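Long-range contacts in hypothetical protein MG027 (Mycoplasma genitalium, PDB 1Q8C), which is of unknown function but has the all-helical fold of NusB proteins, which suggests, without proving, a related role in RNA binding or transcription: residues V38-F43 with F64-F69; K58-A63 with K114-D119. All coordinates share one frame; numbering follows the deposited sequence.

Contact 1. Residues V38-F43 with F64-F69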
loop_
_atom_site.group_PDB
_atom_site.type_symbol
_atom_site.label_atom_id
_atom_site.label_comp_id
_atom_site.label_asym_id
_atom_site.label_seq_id
_atom_site.Cartn_x
_atom_site.Cartn_y
_atom_site.Cartn_z
ATOM N N VAL A 38 7.945 3.253 -16.141
ATOM C CA VAL A 38 7.141 4.457 -16.259
ATOM C C VAL A 38 6.635 4.936 -14.882
ATOM O O VAL A 38 6.736 6.114 -14.592
ATOM C CB VAL A 38 5.993 4.255 -17.280
ATOM C CG1 VAL A 38 4.973 5.385 -17.216
ATOM C CG2 VAL A 38 6.593 4.135 -18.696
ATOM N N ILE A 39 6.139 4.030 -14.037
ATOM C CA ILE A 39 5.650 4.393 -12.710
ATOM C C ILE A 39 6.791 4.926 -11.843
ATOM O O ILE A 39 6.639 5.940 -11.142
ATOM C CB ILE A 39 5.022 3.187 -12.005
ATOM C CG1 ILE A 39 3.739 2.725 -12.706
ATOM C CG2 ILE A 39 4.654 3.577 -10.584
ATOM C CD1 ILE A 39 3.380 1.242 -12.406
ATOM N N GLN A 40 7.918 4.208 -11.880
ATOM C CA GLN A 40 9.152 4.622 -11.221
ATOM C C GLN A 40 9.578 6.027 -11.684
ATOM O O GLN A 40 9.919 6.835 -10.850
ATOM C CB GLN A 40 10.271 3.590 -11.445
ATOM C CG GLN A 40 9.962 2.180 -10.861
ATOM C CD GLN A 40 10.970 1.102 -11.271
ATOM O OE1 GLN A 40 12.173 1.355 -11.291
ATOM N NE2 GLN A 40 10.477 -0.097 -11.591
ATOM N N ALA A 41 9.556 6.332 -12.988
ATOM C CA ALA A 41 9.860 7.700 -13.470
ATOM C C ALA A 41 8.772 8.736 -13.119
ATOM O O ALA A 41 9.102 9.905 -12.875
ATOM C CB ALA A 41 10.132 7.718 -14.950
ATOM N N ASP A 42 7.497 8.322 -13.080
ATOM C CA ASP A 42 6.381 9.190 -12.647
ATOM C C ASP A 42 6.587 9.609 -11.171
ATOM O O ASP A 42 6.290 10.737 -10.793
ATOM C CB ASP A 42 5.017 8.455 -12.739
ATOM C CG ASP A 42 4.494 8.287 -14.181
ATOM O OD1 ASP A 42 5.205 8.593 -15.157
ATOM O OD2 ASP A 42 3.350 7.854 -14.405
ATOM N N PHE A 43 7.073 8.673 -10.357
ATOM C CA PHE A 43 7.401 8.926 -8.951
ATOM C C PHE A 43 8.442 10.008 -8.805
ATOM O O PHE A 43 8.329 10.820 -7.913
ATOM C CB PHE A 43 7.911 7.671 -8.227
ATOM C CG PHE A 43 7.837 7.759 -6.696
ATOM C CD1 PHE A 43 6.671 8.187 -6.058
ATOM C CD2 PHE A 43 8.916 7.368 -5.914
ATOM C CE1 PHE A 43 6.592 8.232 -4.669
ATOM C CE2 PHE A 43 8.847 7.405 -4.523
ATOM C CZ PHE A 43 7.682 7.826 -3.897
ATOM N N PHE A 64 6.214 -2.082 -5.862
ATOM C CA PHE A 64 4.826 -1.860 -6.307
ATOM C C PHE A 64 4.695 -1.950 -7.843
ATOM O O PHE A 64 3.792 -2.603 -8.364
ATOM C CB PHE A 64 4.353 -0.467 -5.852
ATOM C CG PHE A 64 3.145 0.026 -6.570
ATOM C CD1 PHE A 64 1.883 -0.424 -6.228
ATOM C CD2 PHE A 64 3.263 0.922 -7.601
ATOM C CE1 PHE A 64 0.781 0.023 -6.915
ATOM C CE2 PHE A 64 2.163 1.369 -8.293
ATOM C CZ PHE A 64 0.930 0.931 -7.952
ATOM N N SER A 65 5.600 -1.256 -8.548
ATOM C CA SER A 65 5.572 -1.164 -10.006
ATOM C C SER A 65 5.762 -2.523 -10.668
ATOM O O SER A 65 5.225 -2.771 -11.731
ATOM C CB SER A 65 6.631 -0.189 -10.524
ATOM O OG SER A 65 7.939 -0.739 -10.431
ATOM N N GLU A 66 6.512 -3.394 -10.021
ATOM C CA GLU A 66 6.879 -4.668 -10.585
ATOM C C GLU A 66 5.944 -5.814 -10.171
ATOM O O GLU A 66 5.965 -6.889 -10.781
ATOM C CB GLU A 66 8.330 -4.960 -10.211
ATOM C CG GLU A 66 9.301 -3.954 -10.865
ATOM C CD GLU A 66 10.748 -4.114 -10.414
ATOM O OE1 GLU A 66 10.967 -4.885 -9.449
ATOM O OE2 GLU A 66 11.662 -3.471 -11.029
ATOM N N ASN A 67 5.081 -5.573 -9.188
ATOM C CA ASN A 67 4.215 -6.629 -8.682
ATOM C C ASN A 67 2.744 -6.270 -8.655
ATOM O O ASN A 67 1.959 -6.971 -8.044
ATOM C CB ASN A 67 4.685 -7.018 -7.282
ATOM C CG ASN A 67 6.097 -7.567 -7.286
ATOM O OD1 ASN A 67 6.316 -8.737 -7.615
ATOM N ND2 ASN A 67 7.070 -6.716 -6.948
ATOM N N ILE A 68 2.351 -5.191 -9.321
ATOM C CA ILE A 68 0.989 -4.700 -9.143
ATOM C C ILE A 68 -0.082 -5.730 -9.587
ATOM O O ILE A 68 -1.092 -5.916 -8.904
ATOM C CB ILE A 68 0.776 -3.289 -9.789
ATOM C CG1 ILE A 68 -0.727 -2.944 -9.752
ATOM C CG2 ILE A 68 1.326 -3.242 -11.207
ATOM C CD1 ILE A 68 -1.032 -1.506 -9.485
ATOM N N PHE A 69 0.158 -6.429 -10.691
ATOM C CA PHE A 69 -0.788 -7.441 -11.140
ATOM C C PHE A 69 -1.019 -8.521 -10.071
ATOM O O PHE A 69 -2.155 -8.904 -9.822
ATOM C CB PHE A 69 -0.350 -8.084 -12.466
ATOM C CG PHE A 69 -1.480 -8.746 -13.217
ATOM C CD1 PHE A 69 -2.130 -8.087 -14.253
ATOM C CD2 PHE A 69 -1.893 -10.039 -12.884
ATOM C CE1 PHE A 69 -3.165 -8.703 -14.950
ATOM C CE2 PHE A 69 -2.930 -10.661 -13.571
ATOM C CZ PHE A 69 -3.564 -9.993 -14.610
#
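In this NusB-like helical bundle I39 and Q40 of helix 36-45 meet F64, S65 and E66 of helix 55-81, the axes of the two short segments inclined at 136°, nearer antiparallel than parallel, and 9.9 Å apart at closest approach. I39 points at the second helix and sits where the backbones come nearest, its CA 6.2 Å from S65 CA. I39 CG2, anti to the backbone N, meets the edge of the F64 ring near its plane, 4.0 Å from F64 CE2, while I39 CD1 at the end of the other branch rests on S65 CB. Q40 supplies the polar half: its extended chain brings NE2 to S65 OG at 2.9 Å, a moderately bent hydrogen bond (146° at the hydrogen) with the hydroxyl tilted 22° out of the amide plane. S65 OG is also hydrogen-bonded to K62 O, so this buried hydroxyl is gripped by its own helix and by Q40. E66 reaches across Q40 with the carboxylate plane steeply turned against the amide, and OE2 stays 3.6 Å from Q40 NE2 without a hydrogen bond. Helix 14-28 closes the apolar side, where F24 and L28 pack on I39, and I25 and L28 on F64.

Contact 2. Residues K58-A63 with K114-D119. With NA (sodium ion), chain K.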
loop_
_atom_site.group_PDB
_atom_site.type_symbol
_atom_site.label_atom_id
_atom_site.label_comp_id
_atom_site.label_asym_id
_atom_site.label_seq_id
_atom_site.Cartn_x
_atom_site.Cartn_y
_atom_site.Cartn_z
ATOM N N LYS A 58 11.368 5.175 -2.777
ATOM C CA LYS A 58 11.580 4.765 -4.164
ATOM C C LYS A 58 11.709 3.257 -4.288
ATOM O O LYS A 58 11.380 2.688 -5.337
ATOM C CB LYS A 58 12.863 5.430 -4.721
ATOM C CG LYS A 58 12.681 6.919 -5.105
ATOM C CD LYS A 58 14.038 7.664 -5.236
ATOM C CE LYS A 58 13.842 9.166 -5.429
ATOM N NZ LYS A 58 15.111 9.934 -5.742
ATOM N N LEU A 59 12.180 2.604 -3.231
ATOM C CA LEU A 59 12.301 1.140 -3.272
ATOM C C LEU A 59 10.913 0.503 -3.098
ATOM O O LEU A 59 10.642 -0.533 -3.687
ATOM C CB LEU A 59 13.265 0.624 -2.207
ATOM C CG LEU A 59 14.485 -0.294 -2.452
ATOM C CD1 LEU A 59 14.379 -1.551 -1.570
ATOM C CD2 LEU A 59 14.792 -0.651 -3.937
ATOM N N ILE A 60 10.045 1.128 -2.309
ATOM C CA ILE A 60 8.653 0.661 -2.148
ATOM C C ILE A 60 7.912 0.773 -3.488
ATOM O O ILE A 60 7.211 -0.144 -3.898
ATOM C CB ILE A 60 7.900 1.485 -1.033
ATOM C CG1 ILE A 60 8.525 1.212 0.333
ATOM C CG2 ILE A 60 6.379 1.138 -0.984
ATOM C CD1 ILE A 60 8.059 2.135 1.475
ATOM N N VAL A 61 8.064 1.910 -4.153
ATOM C CA VAL A 61 7.382 2.178 -5.413
ATOM C C VAL A 61 7.888 1.268 -6.532
ATOM O O VAL A 61 7.162 0.931 -7.459
ATOM C CB VAL A 61 7.558 3.652 -5.796
ATOM C CG1 VAL A 61 7.171 3.909 -7.279
ATOM C CG2 VAL A 61 6.746 4.508 -4.826
ATOM N N LYS A 62 9.139 0.872 -6.425
ATOM C CA LYS A 62 9.748 -0.039 -7.358
ATOM C C LYS A 62 9.135 -1.447 -7.185
ATOM O O LYS A 62 8.798 -2.095 -8.170
ATOM C CB LYS A 62 11.283 -0.034 -7.179
ATOM C CG LYS A 62 12.054 -1.155 -7.918
ATOM C CD LYS A 62 13.530 -0.789 -8.204
ATOM C CE LYS A 62 14.104 -1.554 -9.416
ATOM N NZ LYS A 62 14.597 -2.933 -9.120
ATOM N N ALA A 63 8.998 -1.909 -5.950
ATOM C CA ALA A 63 8.375 -3.196 -5.665
ATOM C C ALA A 63 6.912 -3.188 -6.132
ATOM O O ALA A 63 6.438 -4.161 -6.733
ATOM C CB ALA A 63 8.476 -3.496 -4.188
ATOM N N LYS A 114 7.616 -6.300 0.774
ATOM C CA LYS A 114 8.429 -6.839 -0.311
ATOM C C LYS A 114 9.786 -6.126 -0.408
ATOM O O LYS A 114 10.816 -6.759 -0.528
ATOM C CB LYS A 114 7.671 -6.696 -1.646
ATOM C CG LYS A 114 8.438 -7.177 -2.883
ATOM C CD LYS A 114 8.542 -8.684 -2.906
ATOM C CE LYS A 114 8.255 -9.251 -4.280
ATOM N NZ LYS A 114 6.797 -9.575 -4.496
ATOM N N ALA A 115 9.787 -4.800 -0.353
ATOM C CA ALA A 115 11.027 -4.035 -0.549
ATOM C C ALA A 115 11.941 -4.039 0.687
ATOM O O ALA A 115 13.161 -4.183 0.598
ATOM C CB ALA A 115 10.676 -2.618 -0.920
ATOM N N HIS A 116 11.324 -3.877 1.848
ATOM C CA HIS A 116 12.046 -3.628 3.085
ATOM C C HIS A 116 11.876 -4.705 4.155
ATOM O O HIS A 116 12.564 -4.677 5.160
ATOM C CB HIS A 116 11.608 -2.289 3.628
ATOM C CG HIS A 116 11.953 -1.151 2.728
ATOM N ND1 HIS A 116 13.252 -0.875 2.350
ATOM C CD2 HIS A 116 11.178 -0.219 2.124
ATOM C CE1 HIS A 116 13.262 0.193 1.574
ATOM N NE2 HIS A 116 12.018 0.617 1.428
ATOM N N ASN A 117 10.959 -5.640 3.937
ATOM C CA ASN A 117 10.761 -6.761 4.856
ATOM C C ASN A 117 10.290 -6.276 6.233
ATOM O O ASN A 117 10.598 -6.879 7.244
ATOM C CB ASN A 117 12.035 -7.616 4.957
ATOM C CG ASN A 117 12.375 -8.311 3.647
ATOM O OD1 ASN A 117 13.439 -8.089 3.062
ATOM N ND2 ASN A 117 11.470 -9.169 3.184
ATOM N N THR A 118 9.548 -5.174 6.245
ATOM C CA THR A 118 9.019 -4.623 7.474
ATOM C C THR A 118 8.152 -5.686 8.142
ATOM O O THR A 118 7.462 -6.402 7.440
ATOM C CB THR A 118 8.160 -3.405 7.151
ATOM O OG1 THR A 118 8.956 -2.425 6.485
ATOM C CG2 THR A 118 7.701 -2.730 8.423
ATOM N N ASP A 119 8.160 -5.789 9.474
ATOM C CA ASP A 119 7.370 -6.832 10.125
ATOM C C ASP A 119 5.876 -6.520 10.106
ATOM O O ASP A 119 5.460 -5.371 10.052
ATOM C CB ASP A 119 7.837 -7.103 11.562
ATOM C CG ASP A 119 7.493 -8.533 12.047
ATOM O OD1 ASP A 119 6.816 -9.301 11.311
ATOM O OD2 ASP A 119 7.866 -8.972 13.158
HETATM NA NA NA K . 11.119 3.865 -7.819
HETATM O O HOH W 1 11.326 6.262 -8.415
#
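H116, near the C-terminal end of helix 100-116, lays its imidazole against L59 and I60 of helix 55-81, while A115 and K114 pack beside it in a helix-to-helix contact of the NusB-like bundle. Three residues meet the ring. The CB of the preceding A115 lies 3.9 Å above one face of the H116 imidazole, offset toward the rim. I60 comes to the edge at about a right angle, I60 CG1 lying near the ring plane and 3.5 Å from H116 CD2, with the terminal CD1 in plane a little farther along. L59 crosses the imidazole obliquely: its CB and CD1 both lie 3.8 Å from H116 CE1. H116 CG is anti to its own carbonyl carbon (chi1 -63°), and the ring beyond it reaches helix 55-81 although the CB does not aim there. NE2 is hydrogen-bonded to W56 O, one turn before I60, and the W56 ring stacks with the imidazole, so a bond and a stack together limit its rotation.

A115 points toward helix 55-81, and its small methyl lets the backbones close to 5.5 Å between I60 CA and A115 CA. A115 CB lies 3.5 Å from L59 O, a carbonyl that already accepts the helical hydrogen bond from A63 N, and it also touches L59 CD1 and A63 CB. A63 in turn meets K114 through CG, which chi1 (178°) sets anti to the backbone N; the rest of the lysine bends away. I60 also packs on V21 of helix 14-28 and on S111 and E112. After H116 the chain leaves the helix at N117, with positive phi. On another side of helix 55-81 a sodium ion is bound by K58 O at 2.8 Å and by a water at 2.5 Å.

In the fold
Both contacts use helix 55-81, on successive segments: 58-63 packs against the end of helix 100-116 in contact 2, and 64-69 against helix 36-45 in contact 1. Their centres lie about 12 Å apart. Along the chain the order is 38-43, 58-63, 64-69, 114-119, so the two pairings interleave, and one long helix joins an early and a late helix of the bundle. The contacts also touch directly. F43 CZ packs on V61 CG2 at 3.6 Å, and N67 OD1 and K114 NZ, 3.3 Å apart, form a probable, weak hydrogen bond. Helix 14-28 packs on residues of both, and helix 55-81 is the element the two contacts share in this NusB-like fold.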